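Aromatic amino acid exporter YddG (Starkeya novella, PDB 5I20) exports amino acids with broad specificity, including L-threonine, L-methionine, L-lysine and L-glutamate, across the bacterial inner membrane. Local coordinates at residues T36-T41 / S202-G207; F83-L88 / Y153-A158. All blocks are in the same frame, centred on the assembly; numbering follows the deposited sequence.

Contact 1 (T36-T41 / S202-G207); sequences TALTFT and SVWPVG
Leu38, near the periplasmic end of transmembrane helix 32-53, is the residue through which this helix turn meets Trp204 and Pro205 of an irregular periplasmic loop. Two residues before it, Thr36 has its OG1 hydrogen-bonded to Pro32 O and packs its side chain on Ser192 of helix 181-199. Ala37 contributes a backbone acceptor to the turn. At Leu38, whose CA is 9.9 Å from the CA of Pro205, the side chain bridges most of the gap: CG is anti to the carbonyl carbon (chi1 -66°) and CD1 anti to CA, which carries the two methyls out to different partners. CD1 meets the pyrrolidine ring, 3.8 Å from Pro205 CG and 4.0 Å from Pro205 CD, while CD2 approaches the indole obliquely at its six-membered end, 3.9 Å from Trp204 CZ3. The fold of this DMT transporter consists of inverted repeats related by pseudo-twofold symmetry; the contact joins a segment of the first EamA family region to a loop, between helices 181-199 and 209-221, of the second. Pro205 is backed by Trp210 and Val213. Further along, the Phe40 ring meets both His79 and Phe225. At Thr41 the OG1 donates back to Ala37 O over 2.7 Å, almost in line with the carbonyl bond (165°), so that this oxygen is gripped both by the hydroxyl and by Thr41 N.

Contact 2 (F83-L88 / Y153-A158); sequences FSALKL and YLAAAA
Helices 65-88 and 150-169 pass each other antiparallel at Ala85 and Ala155, whose CA atoms are 5.0 Å apart, with the axes of the two short segments 7.6 Å from one another and their directions 163° apart. This close approach rests on small residues. The CB of Ala85 points at the facing helix and settles against its backbone, 3.6 Å from Ala156 N, with the methyl of Ala156 alongside at 3.8 Å between the two CB atoms. Ala155 answers in kind: its CB lies 3.8 Å from Ala85 N and 3.9 Å from Ala85 CB, each methyl thus pressing on the main chain of the other helix. Ser84 adds a looser touch through its CB, 4.3 Å from Ala155 CB. Its hydroxyl serves its own helix instead; with OG anti to the carbonyl carbon (chi1 -61°) it bonds back to Phe80 O. On the flank, Ala156 and Ala157 also pack on Val97 of helix 91-98, while the hydroxyl of Tyr153 is hydrogen-bonded to Ala146 N. The pair belongs to the membrane-spanning framework of the transporter, close to its periplasmic side. Since small apolar groups packed on each other and on backbone atoms make up the buried seam, cohesion here comes from van der Waals contact and steric fit, without any directional polar bond between the two segments.

How the contacts relate
Contacts 1 and 2 lie 22 Å apart, measured between centres, yet they are connected through consecutive helices 32-53 and 65-88. Thr36 of 36-41 packs against Phe83 of 83-88, with Thr36 OG1 3.2 Å from Phe83 CZ. Both contacts link the two family regions, one through a periplasmic loop and the other through paired transmembrane helices. The protein is basket-shaped around a central substrate-binding cavity, and the contacts are set off from the middle of the chain, their centres about 20 Å and 15 Å from its centre. Bound monoolein molecules lie about 10 Å from the Leu38 side chain and about 8 Å from that of Ala156.

Contact 1 (T36-T41 / S202-G207)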
loop_
_atom_site.group_PDB
_atom_site.type_symbol
_atom_site.label_atom_id
_atom_site.label_comp_id
_atom_site.label_asym_id
_atom_site.label_seq_id
_atom_site.Cartn_x
_atom_site.Cartn_y
_atom_site.Cartn_z
ATOM N N THR A 36 0.125 -12.908 6.792
ATOM C CA THR A 36 -0.967 -11.946 6.733
ATOM C C THR A 36 -1.908 -12.132 7.920
ATOM O O THR A 36 -2.282 -11.166 8.587
ATOM C CB THR A 36 -1.754 -12.080 5.413
ATOM O OG1 THR A 36 -0.882 -11.806 4.309
ATOM C CG2 THR A 36 -2.927 -11.114 5.379
ATOM N N ALA A 37 -2.277 -13.384 8.179
ATOM C CA ALA A 37 -3.144 -13.727 9.304
ATOM C C ALA A 37 -2.566 -13.257 10.637
ATOM O O ALA A 37 -3.289 -12.738 11.488
ATOM C CB ALA A 37 -3.385 -15.228 9.340
ATOM N N LEU A 38 -1.261 -13.438 10.815
ATOM C CA LEU A 38 -0.604 -13.041 12.054
ATOM C C LEU A 38 -0.495 -11.521 12.167
ATOM O O LEU A 38 -0.799 -10.945 13.211
ATOM C CB LEU A 38 0.786 -13.679 12.154
ATOM C CG LEU A 38 0.849 -15.204 12.288
ATOM C CD1 LEU A 38 2.290 -15.694 12.214
ATOM C CD2 LEU A 38 0.194 -15.674 13.582
ATOM N N THR A 39 -0.068 -10.869 11.092
ATOM C CA THR A 39 0.167 -9.428 11.138
ATOM C C THR A 39 -1.124 -8.604 11.165
ATOM O O THR A 39 -1.159 -7.525 11.757
ATOM C CB THR A 39 1.032 -8.967 9.944
ATOM O OG1 THR A 39 0.507 -9.511 8.727
ATOM C CG2 THR A 39 2.469 -9.434 10.122
ATOM N N PHE A 40 -2.182 -9.109 10.538
ATOM C CA PHE A 40 -3.445 -8.377 10.511
ATOM C C PHE A 40 -4.254 -8.582 11.786
ATOM O O PHE A 40 -5.083 -7.743 12.138
ATOM C CB PHE A 40 -4.273 -8.769 9.285
ATOM C CG PHE A 40 -3.994 -7.916 8.082
ATOM C CD1 PHE A 40 -2.921 -8.195 7.253
ATOM C CD2 PHE A 40 -4.791 -6.824 7.794
ATOM C CE1 PHE A 40 -2.658 -7.407 6.151
ATOM C CE2 PHE A 40 -4.533 -6.032 6.694
ATOM C CZ PHE A 40 -3.465 -6.324 5.873
ATOM N N THR A 41 -4.018 -9.695 12.474
ATOM C CA THR A 41 -4.590 -9.883 13.801
ATOM C C THR A 41 -3.967 -8.860 14.744
ATOM O O THR A 41 -4.667 -8.208 15.515
ATOM C CB THR A 41 -4.358 -11.310 14.339
ATOM O OG1 THR A 41 -5.044 -12.251 13.504
ATOM C CG2 THR A 41 -4.879 -11.439 15.760
ATOM N N SER A 202 3.044 -25.429 6.329
ATOM C CA SER A 202 3.019 -25.002 7.723
ATOM C C SER A 202 4.394 -24.581 8.239
ATOM O O SER A 202 5.036 -25.313 8.988
ATOM C CB SER A 202 2.454 -26.121 8.599
ATOM O OG SER A 202 2.385 -25.726 9.958
ATOM N N VAL A 203 4.839 -23.395 7.837
ATOM C CA VAL A 203 6.104 -22.855 8.322
ATOM C C VAL A 203 5.851 -21.629 9.195
ATOM O O VAL A 203 5.531 -20.549 8.695
ATOM C CB VAL A 203 7.049 -22.480 7.163
ATOM C CG1 VAL A 203 8.357 -21.917 7.701
ATOM C CG2 VAL A 203 7.310 -23.693 6.284
ATOM N N TRP A 204 5.992 -21.808 10.505
ATOM C CA TRP A 204 5.732 -20.743 11.464
ATOM C C TRP A 204 6.997 -19.944 11.767
ATOM O O TRP A 204 8.105 -20.450 11.596
ATOM C CB TRP A 204 5.148 -21.331 12.751
ATOM C CG TRP A 204 3.693 -21.676 12.634
ATOM C CD1 TRP A 204 3.154 -22.751 11.990
ATOM C CD2 TRP A 204 2.591 -20.941 13.180
ATOM N NE1 TRP A 204 1.784 -22.731 12.099
ATOM C CE2 TRP A 204 1.413 -21.630 12.826
ATOM C CE3 TRP A 204 2.485 -19.769 13.934
ATOM C CZ2 TRP A 204 0.146 -21.184 13.198
ATOM C CZ3 TRP A 204 1.226 -19.327 14.303
ATOM C CH2 TRP A 204 0.074 -20.034 13.935
ATOM N N PRO A 205 6.834 -18.683 12.199
ATOM C CA PRO A 205 7.981 -17.854 12.588
ATOM C C PRO A 205 8.767 -18.468 13.740
ATOM O O PRO A 205 8.165 -18.954 14.697
ATOM C CB PRO A 205 7.335 -16.534 13.017
ATOM C CG PRO A 205 6.035 -16.496 12.295
ATOM C CD PRO A 205 5.572 -17.921 12.224
ATOM N N VAL A 206 10.092 -18.451 13.645
ATOM C CA VAL A 206 10.935 -18.989 14.706
ATOM C C VAL A 206 11.992 -17.976 15.139
ATOM O O VAL A 206 12.512 -17.215 14.321
ATOM C CB VAL A 206 11.626 -20.300 14.269
ATOM C CG1 VAL A 206 10.596 -21.399 14.046
ATOM C CG2 VAL A 206 12.457 -20.080 13.014
ATOM N N GLY A 207 12.295 -17.967 16.434
ATOM C CA GLY A 207 13.319 -17.093 16.982
ATOM C C GLY A 207 13.054 -15.610 16.787
ATOM O O GLY A 207 11.990 -15.105 17.144
#

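Contact 2 (F83-L88 / Y153-A158)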
loop_
_atom_site.group_PDB
_atom_site.type_symbol
_atom_site.label_atom_id
_atom_site.label_comp_id
_atom_site.label_asym_id
_atom_site.label_seq_id
_atom_site.Cartn_x
_atom_site.Cartn_y
_atom_site.Cartn_z
ATOM N N PHE A 83 -0.575 -12.158 -3.935
ATOM C CA PHE A 83 0.076 -13.417 -3.581
ATOM C C PHE A 83 0.026 -14.381 -4.762
ATOM O O PHE A 83 0.961 -15.148 -4.992
ATOM C CB PHE A 83 -0.580 -14.048 -2.350
ATOM C CG PHE A 83 -0.429 -13.233 -1.099
ATOM C CD1 PHE A 83 0.586 -12.293 -0.985
ATOM C CD2 PHE A 83 -1.300 -13.403 -0.035
ATOM C CE1 PHE A 83 0.727 -11.535 0.166
ATOM C CE2 PHE A 83 -1.163 -12.651 1.117
ATOM C CZ PHE A 83 -0.148 -11.715 1.218
ATOM N N SER A 84 -1.074 -14.331 -5.508
ATOM C CA SER A 84 -1.224 -15.126 -6.718
ATOM C C SER A 84 -0.248 -14.660 -7.794
ATOM O O SER A 84 0.295 -15.468 -8.541
ATOM C CB SER A 84 -2.661 -15.047 -7.240
ATOM O OG SER A 84 -3.578 -15.562 -6.290
ATOM N N ALA A 85 -0.032 -13.351 -7.869
ATOM C CA ALA A 85 0.900 -12.782 -8.836
ATOM C C ALA A 85 2.330 -13.251 -8.563
ATOM O O ALA A 85 3.090 -13.523 -9.491
ATOM C CB ALA A 85 0.824 -11.260 -8.812
ATOM N N LEU A 86 2.685 -13.340 -7.283
ATOM C CA LEU A 86 4.005 -13.811 -6.868
ATOM C C LEU A 86 4.196 -15.291 -7.193
ATOM O O LEU A 86 5.320 -15.763 -7.370
ATOM C CB LEU A 86 4.208 -13.573 -5.370
ATOM C CG LEU A 86 4.890 -12.277 -4.917
ATOM C CD1 LEU A 86 4.765 -11.172 -5.951
ATOM C CD2 LEU A 86 4.319 -11.821 -3.581
ATOM N N LYS A 87 3.083 -16.011 -7.269
ATOM C CA LYS A 87 3.080 -17.431 -7.590
ATOM C C LYS A 87 3.247 -17.674 -9.085
ATOM O O LYS A 87 3.765 -18.710 -9.504
ATOM C CB LYS A 87 1.776 -18.070 -7.108
ATOM C CG LYS A 87 1.948 -19.290 -6.228
ATOM C CD LYS A 87 0.598 -19.840 -5.797
ATOM C CE LYS A 87 0.754 -21.126 -5.007
ATOM N NZ LYS A 87 1.412 -22.188 -5.817
ATOM N N LEU A 88 2.797 -16.718 -9.890
ATOM C CA LEU A 88 2.704 -16.929 -11.329
ATOM C C LEU A 88 3.722 -16.114 -12.116
ATOM O O LEU A 88 3.912 -16.332 -13.313
ATOM C CB LEU A 88 1.291 -16.598 -11.812
ATOM C CG LEU A 88 0.180 -17.499 -11.274
ATOM C CD1 LEU A 88 -1.178 -17.049 -11.790
ATOM C CD2 LEU A 88 0.447 -18.947 -11.651
ATOM N N TYR A 153 0.899 -11.199 -14.224
ATOM C CA TYR A 153 0.784 -9.766 -14.473
ATOM C C TYR A 153 -0.660 -9.312 -14.290
ATOM O O TYR A 153 -0.921 -8.239 -13.745
ATOM C CB TYR A 153 1.266 -9.413 -15.882
ATOM C CG TYR A 153 2.664 -9.883 -16.223
ATOM C CD1 TYR A 153 3.656 -9.968 -15.252
ATOM C CD2 TYR A 153 2.991 -10.237 -17.525
ATOM C CE1 TYR A 153 4.938 -10.398 -15.575
ATOM C CE2 TYR A 153 4.261 -10.666 -17.856
ATOM C CZ TYR A 153 5.231 -10.743 -16.879
ATOM O OH TYR A 153 6.493 -11.173 -17.219
ATOM N N LEU A 154 -1.598 -10.139 -14.746
ATOM C CA LEU A 154 -3.021 -9.833 -14.620
ATOM C C LEU A 154 -3.443 -9.830 -13.154
ATOM O O LEU A 154 -4.168 -8.938 -12.710
ATOM C CB LEU A 154 -3.861 -10.835 -15.417
ATOM C CG LEU A 154 -3.632 -10.837 -16.931
ATOM C CD1 LEU A 154 -4.468 -11.913 -17.608
ATOM C CD2 LEU A 154 -3.930 -9.467 -17.525
ATOM N N ALA A 155 -2.984 -10.832 -12.409
ATOM C CA ALA A 155 -3.214 -10.884 -10.970
ATOM C C ALA A 155 -2.638 -9.639 -10.305
ATOM O O ALA A 155 -3.277 -9.022 -9.451
ATOM C CB ALA A 155 -2.599 -12.143 -10.376
ATOM N N ALA A 156 -1.428 -9.270 -10.712
ATOM C CA ALA A 156 -0.785 -8.068 -10.192
ATOM C C ALA A 156 -1.579 -6.819 -10.570
ATOM O O ALA A 156 -1.657 -5.866 -9.793
ATOM C CB ALA A 156 0.649 -7.968 -10.699
ATOM N N ALA A 157 -2.170 -6.824 -11.761
ATOM C CA ALA A 157 -3.006 -5.707 -12.188
ATOM C C ALA A 157 -4.313 -5.674 -11.402
ATOM O O ALA A 157 -4.817 -4.603 -11.067
ATOM C CB ALA A 157 -3.287 -5.787 -13.682
ATOM N N ALA A 158 -4.861 -6.852 -11.118
ATOM C CA ALA A 158 -6.093 -6.960 -10.338
ATOM C C ALA A 158 -5.878 -6.406 -8.938
ATOM O O ALA A 158 -6.728 -5.703 -8.392
ATOM C CB ALA A 158 -6.562 -8.412 -10.271
#